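Local coordinates for hypothetical protein yfcE (Escherichia coli, PDB 1SU1) that binds zinc ions and belongs to the calcineurin-like phosphoesterase superfamily, its metal centre lying at one end of two packed beta sheets, at residues A[27-32]-A[46-51]; A[113-118]-A[124-129]. All blocks are in the same frame, centred on the assembly; numbering follows the deposited sequence.

Contact 1 of 2, residues A[27-32]-A[46-51]; sequences KLMFAS and ELFAQS
Met29 of strand 27-31 lays its sulfur against Phe48 of the following helix, a contact within the beta-alpha-beta unit of strand 27-31, helix 38-51 and strand 55-58, whose two strands run parallel. Residues 27-31 and 46-51 run almost exactly antiparallel (174°), their axes 9.5 Å apart, as expected where a crossover helix returns over one face of a sheet.

The packing is mostly the work of Met29. With CG anti to the backbone N (chi1 -179°) and the rest of the chain extended, the thioether stands straight out from the strand and reaches the helix backbone. Met29 SD comes within 3.5 Å of Phe48 CA and 3.7 Å of Phe48 CB. It meets the Phe48 ring at the edge, near the ring plane and 5.4 Å from the centroid, a Met-aromatic contact that uses the rim of the ring and not its face. The terminal CE of Met29 goes on to Leu47, approaching its CB at 4.0 Å, and the two side chains cross at about a right angle. Tyr182 and Met184 of the adjoining strand 181-186 also touch Met29, and Leu56 of strand 55-58 packs against both Met29 and Phe48, so the Met29 side chain is buried between the helix and its neighbouring strands.

Polar bonds gather near the end of the helix. Ser51 OG donates to Phe48 O at 2.8 Å, a carbonyl that also accepts from Ser51 N; the same hydroxyl is hydrogen-bonded to Ala53 N, which ties it to the chain leading toward strand 55-58. Lys27 points to the same side of the strand as Met29, and its fully extended chain spans the gap. Lys27 NZ donates to Ser51 O at 2.6 Å, nearly in line with the carbonyl bond (166°).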
loop_
_atom_site.group_PDB
_atom_site.type_symbol
_atom_site.label_atom_id
_atom_site.label_comp_id
_atom_site.label_asym_id
_atom_site.label_seq_id
_atom_site.Cartn_x
_atom_site.Cartn_y
_atom_site.Cartn_z
ATOM N N LYS A 27 -23.295 -16.223 14.859
ATOM C CA LYS A 27 -24.110 -15.014 14.920
ATOM C C LYS A 27 -23.256 -13.755 14.817
ATOM O O LYS A 27 -22.385 -13.520 15.642
ATOM C CB LYS A 27 -24.925 -14.988 16.221
ATOM C CG LYS A 27 -25.978 -13.890 16.264
ATOM C CD LYS A 27 -26.933 -14.065 17.443
ATOM C CE LYS A 27 -28.014 -12.992 17.432
ATOM N NZ LYS A 27 -29.025 -13.200 18.510
ATOM N N LEU A 28 -23.523 -12.929 13.815
ATOM C CA LEU A 28 -22.752 -11.708 13.643
ATOM C C LEU A 28 -23.607 -10.479 13.336
ATOM O O LEU A 28 -24.637 -10.577 12.678
ATOM C CB LEU A 28 -21.742 -11.884 12.502
ATOM C CG LEU A 28 -20.881 -13.150 12.474
ATOM C CD1 LEU A 28 -20.254 -13.289 11.086
ATOM C CD2 LEU A 28 -19.839 -13.097 13.555
ATOM N N MET A 29 -23.152 -9.322 13.806
ATOM C CA MET A 29 -23.826 -8.063 13.536
ATOM C C MET A 29 -22.913 -7.247 12.615
ATOM O O MET A 29 -21.700 -7.240 12.792
ATOM C CB MET A 29 -24.075 -7.284 14.831
ATOM C CG MET A 29 -24.815 -5.966 14.597
ATOM S SD MET A 29 -25.280 -5.106 16.137
ATOM C CE MET A 29 -25.660 -3.490 15.482
ATOM N N PHE A 30 -23.509 -6.561 11.647
ATOM C CA PHE A 30 -22.775 -5.737 10.692
ATOM C C PHE A 30 -23.201 -4.274 10.725
ATOM O O PHE A 30 -24.389 -3.967 10.790
ATOM C CB PHE A 30 -22.988 -6.238 9.259
ATOM C CG PHE A 30 -22.638 -7.684 9.054
ATOM C CD1 PHE A 30 -23.529 -8.687 9.430
ATOM C CD2 PHE A 30 -21.415 -8.047 8.476
ATOM C CE1 PHE A 30 -23.209 -10.036 9.234
ATOM C CE2 PHE A 30 -21.088 -9.385 8.280
ATOM C CZ PHE A 30 -21.984 -10.384 8.657
ATOM N N ALA A 31 -22.217 -3.383 10.667
ATOM C CA ALA A 31 -22.446 -1.945 10.627
ATOM C C ALA A 31 -21.495 -1.413 9.547
ATOM O O ALA A 31 -20.331 -1.818 9.495
ATOM C CB ALA A 31 -22.115 -1.320 11.976
ATOM N N SER A 32 -21.977 -0.506 8.701
ATOM C CA SER A 32 -21.145 0.043 7.642
ATOM C C SER A 32 -21.397 1.526 7.378
ATOM O O SER A 32 -22.475 2.045 7.654
ATOM C CB SER A 32 -21.360 -0.749 6.342
ATOM O OG SER A 32 -20.500 -0.281 5.309
ATOM N N GLU A 46 -25.846 -0.123 21.259
ATOM C CA GLU A 46 -26.837 -0.625 22.215
ATOM C C GLU A 46 -27.438 -1.896 21.620
ATOM O O GLU A 46 -27.677 -2.873 22.329
ATOM C CB GLU A 46 -27.924 0.425 22.529
ATOM C CG GLU A 46 -29.138 0.463 21.593
ATOM C CD GLU A 46 -30.297 1.298 22.158
ATOM O OE1 GLU A 46 -30.203 2.545 22.186
ATOM O OE2 GLU A 46 -31.306 0.696 22.582
ATOM N N LEU A 47 -27.637 -1.897 20.306
ATOM C CA LEU A 47 -28.175 -3.072 19.632
ATOM C C LEU A 47 -27.175 -4.224 19.704
ATOM O O LEU A 47 -27.559 -5.376 19.939
ATOM C CB LEU A 47 -28.504 -2.750 18.173
ATOM C CG LEU A 47 -29.719 -1.831 17.983
ATOM C CD1 LEU A 47 -29.855 -1.418 16.536
ATOM C CD2 LEU A 47 -30.976 -2.559 18.448
ATOM N N PHE A 48 -25.891 -3.916 19.530
ATOM C CA PHE A 48 -24.873 -4.955 19.593
ATOM C C PHE A 48 -24.883 -5.622 20.959
ATOM O O PHE A 48 -24.861 -6.849 21.064
ATOM C CB PHE A 48 -23.471 -4.385 19.323
ATOM C CG PHE A 48 -22.372 -5.406 19.459
ATOM C CD1 PHE A 48 -22.394 -6.574 18.695
ATOM C CD2 PHE A 48 -21.328 -5.213 20.356
ATOM C CE1 PHE A 48 -21.393 -7.537 18.825
ATOM C CE2 PHE A 48 -20.316 -6.172 20.493
ATOM C CZ PHE A 48 -20.353 -7.333 19.726
ATOM N N ALA A 49 -24.904 -4.808 22.008
ATOM C CA ALA A 49 -24.912 -5.334 23.373
ATOM C C ALA A 49 -26.114 -6.237 23.666
ATOM O O ALA A 49 -26.046 -7.082 24.554
ATOM C CB ALA A 49 -24.873 -4.184 24.374
ATOM N N GLN A 50 -27.202 -6.074 22.917
ATOM C CA GLN A 50 -28.407 -6.881 23.139
ATOM C C GLN A 50 -28.506 -8.094 22.216
ATOM O O GLN A 50 -29.234 -9.052 22.510
ATOM C CB GLN A 50 -29.666 -6.021 22.942
ATOM C CG GLN A 50 -29.647 -4.708 23.699
ATOM C CD GLN A 50 -30.879 -3.859 23.439
ATOM O OE1 GLN A 50 -31.510 -3.955 22.384
ATOM N NE2 GLN A 50 -31.215 -3.008 24.397
ATOM N N SER A 51 -27.775 -8.041 21.104
ATOM C CA SER A 51 -27.801 -9.090 20.084
ATOM C C SER A 51 -27.310 -10.472 20.478
ATOM O O SER A 51 -27.827 -11.474 19.996
ATOM C CB SER A 51 -26.982 -8.641 18.869
ATOM O OG SER A 51 -25.591 -8.725 19.166
#

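Contact 2 of 2, residues A[113-118]-A[124-129]. With ZN (zinc ion), chain E.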
loop_
_atom_site.group_PDB
_atom_site.type_symbol
_atom_site.label_atom_id
_atom_site.label_comp_id
_atom_site.label_asym_id
_atom_site.label_seq_id
_atom_site.Cartn_x
_atom_site.Cartn_y
_atom_site.Cartn_z
ATOM N N ALA A 113 -6.836 -3.917 7.270
ATOM C CA ALA A 113 -7.020 -5.050 6.360
ATOM C C ALA A 113 -8.057 -4.734 5.277
ATOM O O ALA A 113 -9.146 -4.247 5.579
ATOM C CB ALA A 113 -7.439 -6.291 7.145
ATOM N N PRO A 114 -7.733 -5.017 3.997
ATOM C CA PRO A 114 -8.652 -4.750 2.883
ATOM C C PRO A 114 -9.806 -5.752 2.757
ATOM O O PRO A 114 -10.811 -5.474 2.100
ATOM C CB PRO A 114 -7.717 -4.756 1.666
ATOM C CG PRO A 114 -6.732 -5.817 2.024
ATOM C CD PRO A 114 -6.440 -5.528 3.499
ATOM N N TRP A 115 -9.634 -6.925 3.362
ATOM C CA TRP A 115 -10.645 -7.975 3.364
ATOM C C TRP A 115 -10.318 -8.995 4.445
ATOM O O TRP A 115 -9.192 -9.036 4.941
ATOM C CB TRP A 115 -10.744 -8.667 1.992
ATOM C CG TRP A 115 -9.418 -8.975 1.340
ATOM C CD1 TRP A 115 -8.519 -9.951 1.697
ATOM C CD2 TRP A 115 -8.803 -8.234 0.278
ATOM N NE1 TRP A 115 -7.386 -9.859 0.925
ATOM C CE2 TRP A 115 -7.531 -8.819 0.043
ATOM C CE3 TRP A 115 -9.207 -7.143 -0.507
ATOM C CZ2 TRP A 115 -6.648 -8.328 -0.930
ATOM C CZ3 TRP A 115 -8.330 -6.654 -1.479
ATOM C CH2 TRP A 115 -7.063 -7.256 -1.684
ATOM N N GLN A 116 -11.319 -9.778 4.840
ATOM C CA GLN A 116 -11.161 -10.822 5.849
ATOM C C GLN A 116 -12.231 -11.870 5.555
ATOM O O GLN A 116 -13.080 -11.660 4.682
ATOM C CB GLN A 116 -11.277 -10.253 7.272
ATOM C CG GLN A 116 -10.216 -9.191 7.573
ATOM C CD GLN A 116 -9.971 -8.945 9.054
ATOM O OE1 GLN A 116 -9.509 -9.827 9.775
ATOM N NE2 GLN A 116 -10.270 -7.732 9.511
ATOM N N GLN A 117 -12.195 -12.999 6.256
ATOM C CA GLN A 117 -13.142 -14.075 5.963
ATOM C C GLN A 117 -13.873 -14.706 7.141
ATOM O O GLN A 117 -13.383 -14.719 8.272
ATOM C CB GLN A 117 -12.413 -15.231 5.265
ATOM C CG GLN A 117 -11.371 -14.828 4.255
ATOM C CD GLN A 117 -11.974 -14.444 2.943
ATOM O OE1 GLN A 117 -12.803 -15.170 2.396
ATOM N NE2 GLN A 117 -11.556 -13.301 2.412
ATOM N N VAL A 118 -15.024 -15.292 6.825
ATOM C CA VAL A 118 -15.822 -16.017 7.796
ATOM C C VAL A 118 -16.115 -17.348 7.128
ATOM O O VAL A 118 -16.593 -17.380 5.997
ATOM C CB VAL A 118 -17.171 -15.323 8.099
ATOM C CG1 VAL A 118 -17.957 -16.170 9.096
ATOM C CG2 VAL A 118 -16.936 -13.922 8.651
ATOM N N ARG A 124 -18.549 -19.654 2.359
ATOM C CA ARG A 124 -17.571 -18.643 2.688
ATOM C C ARG A 124 -18.117 -17.213 2.556
ATOM O O ARG A 124 -18.757 -16.879 1.559
ATOM C CB ARG A 124 -16.390 -18.869 1.754
ATOM C CG ARG A 124 -15.321 -17.832 1.750
ATOM C CD ARG A 124 -14.169 -18.390 0.943
ATOM N NE ARG A 124 -13.145 -17.395 0.714
ATOM C CZ ARG A 124 -12.721 -17.043 -0.486
ATOM N NH1 ARG A 124 -13.233 -17.613 -1.564
ATOM N NH2 ARG A 124 -11.799 -16.109 -0.603
ATOM N N LEU A 125 -17.873 -16.380 3.568
ATOM C CA LEU A 125 -18.303 -14.979 3.527
ATOM C C LEU A 125 -17.073 -14.107 3.289
ATOM O O LEU A 125 -16.145 -14.119 4.089
ATOM C CB LEU A 125 -18.954 -14.543 4.852
ATOM C CG LEU A 125 -20.197 -15.247 5.418
ATOM C CD1 LEU A 125 -20.756 -14.398 6.562
ATOM C CD2 LEU A 125 -21.241 -15.414 4.353
ATOM N N PHE A 126 -17.081 -13.344 2.201
ATOM C CA PHE A 126 -15.974 -12.461 1.866
ATOM C C PHE A 126 -16.304 -11.022 2.278
ATOM O O PHE A 126 -17.084 -10.353 1.609
ATOM C CB PHE A 126 -15.701 -12.525 0.349
ATOM C CG PHE A 126 -14.423 -11.833 -0.079
ATOM C CD1 PHE A 126 -13.228 -12.546 -0.193
ATOM C CD2 PHE A 126 -14.415 -10.473 -0.366
ATOM C CE1 PHE A 126 -12.051 -11.917 -0.584
ATOM C CE2 PHE A 126 -13.237 -9.828 -0.762
ATOM C CZ PHE A 126 -12.054 -10.553 -0.871
ATOM N N LEU A 127 -15.671 -10.545 3.349
ATOM C CA LEU A 127 -15.892 -9.190 3.875
ATOM C C LEU A 127 -14.937 -8.126 3.310
ATOM O O LEU A 127 -13.720 -8.215 3.497
ATOM C CB LEU A 127 -15.759 -9.192 5.415
ATOM C CG LEU A 127 -16.310 -10.389 6.203
ATOM C CD1 LEU A 127 -15.917 -10.244 7.666
ATOM C CD2 LEU A 127 -17.835 -10.470 6.062
ATOM N N THR A 128 -15.494 -7.097 2.671
ATOM C CA THR A 128 -14.691 -6.013 2.101
ATOM C C THR A 128 -15.544 -4.730 2.073
ATOM O O THR A 128 -16.766 -4.812 2.123
ATOM C CB THR A 128 -14.219 -6.381 0.657
ATOM O OG1 THR A 128 -13.167 -5.497 0.251
ATOM C CG2 THR A 128 -15.373 -6.267 -0.329
ATOM N N HIS A 129 -14.910 -3.558 1.984
ATOM C CA HIS A 129 -15.654 -2.303 1.974
ATOM C C HIS A 129 -16.470 -2.054 0.714
ATOM O O HIS A 129 -17.623 -1.597 0.788
ATOM C CB HIS A 129 -14.737 -1.098 2.189
ATOM C CG HIS A 129 -15.471 0.210 2.223
ATOM N ND1 HIS A 129 -16.300 0.577 3.268
ATOM C CD2 HIS A 129 -15.535 1.228 1.327
ATOM C CE1 HIS A 129 -16.836 1.757 3.015
ATOM N NE2 HIS A 129 -16.387 2.174 1.843
HETATM ZN ZN ZN E . -16.872 4.160 1.042
HETATM O O HOH W 1 -12.054 -2.901 1.981
#
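Trp115 and Phe126 lean together on one face of the antiparallel hairpin formed by strands 115-119 and 124-128. Both side chains rise from the sheet in the same direction, next to each other, and Phe126 CZ tucks in beside the base of the indole, 3.7 Å from Trp115 CB. The planes are inclined at 32°, so the rings nestle obliquely. Trp115 CG is placed between its own backbone N and carbonyl carbon (chi1 43°), and this folds the indole back over Pro114, whose CG sits 3.5 Å above the centre of the ring system.

Farther along this face, the Gln117 chain bends at chi2 and brings its amide obliquely to Phe126 from the same side of the ring as the base of the indole, with Gln117 NE2 3.2 Å from Phe126 CD1. Phe126 is thus a bump set against the shallow hollow between Trp115 and Gln117. On the opposite face Val118, Leu125 and Leu127 form an aliphatic patch beside Gln116. Val118 CB and Leu125 CB stand 3.8 Å apart, while Val118 CG2 reaches Leu127 CD1 at 3.9 Å. Between the two layers, reciprocal backbone hydrogen bonds join Gln116 with Leu127 and Val118 with Leu125.

The extended Arg124 chain turns its guanidinium edge to Gln117. Arg124 NE donates to Gln117 OE1 at 2.8 Å, from above the amide plane, and NH2 adds a weak bond to the same oxygen. Gln117 NE2 bonds instead to OE1 of Gln116 in the second subunit, where the sheet runs on across the interface.

At the far end, a water donates to Pro114 O and accepts from the backbone N of His129, whose NE2 binds zinc at 2.2 Å. With ND1 hydrogen-bonded to Leu59 O, both imidazole nitrogens are engaged. The chemistry therefore implies a ring whose rotation is fixed by the metal and a backbone carbonyl.

How the contacts relate
Contacts 1 and 2 belong to two sheets packed face to face, their centres about 17 Å apart. The strand of contact 1 turns Met29 to its helix and Leu28 and Phe30 to the other sheet, where Phe30 CE2 meets Leu127 CD2 at 4.1 Å and Leu28 CD1 meets Val118 CG2 at 4.2 Å. Leu119 of the second subunit packs on both Leu28 and Val118, so this interior reaches the subunit interface. Both contacts lead to the metals: residues 27-32 run into Asp33, a zinc ligand with His35 and His153, while residues 124-129 deliver His129 to the zinc shared with Asp61, Asn97 and His151.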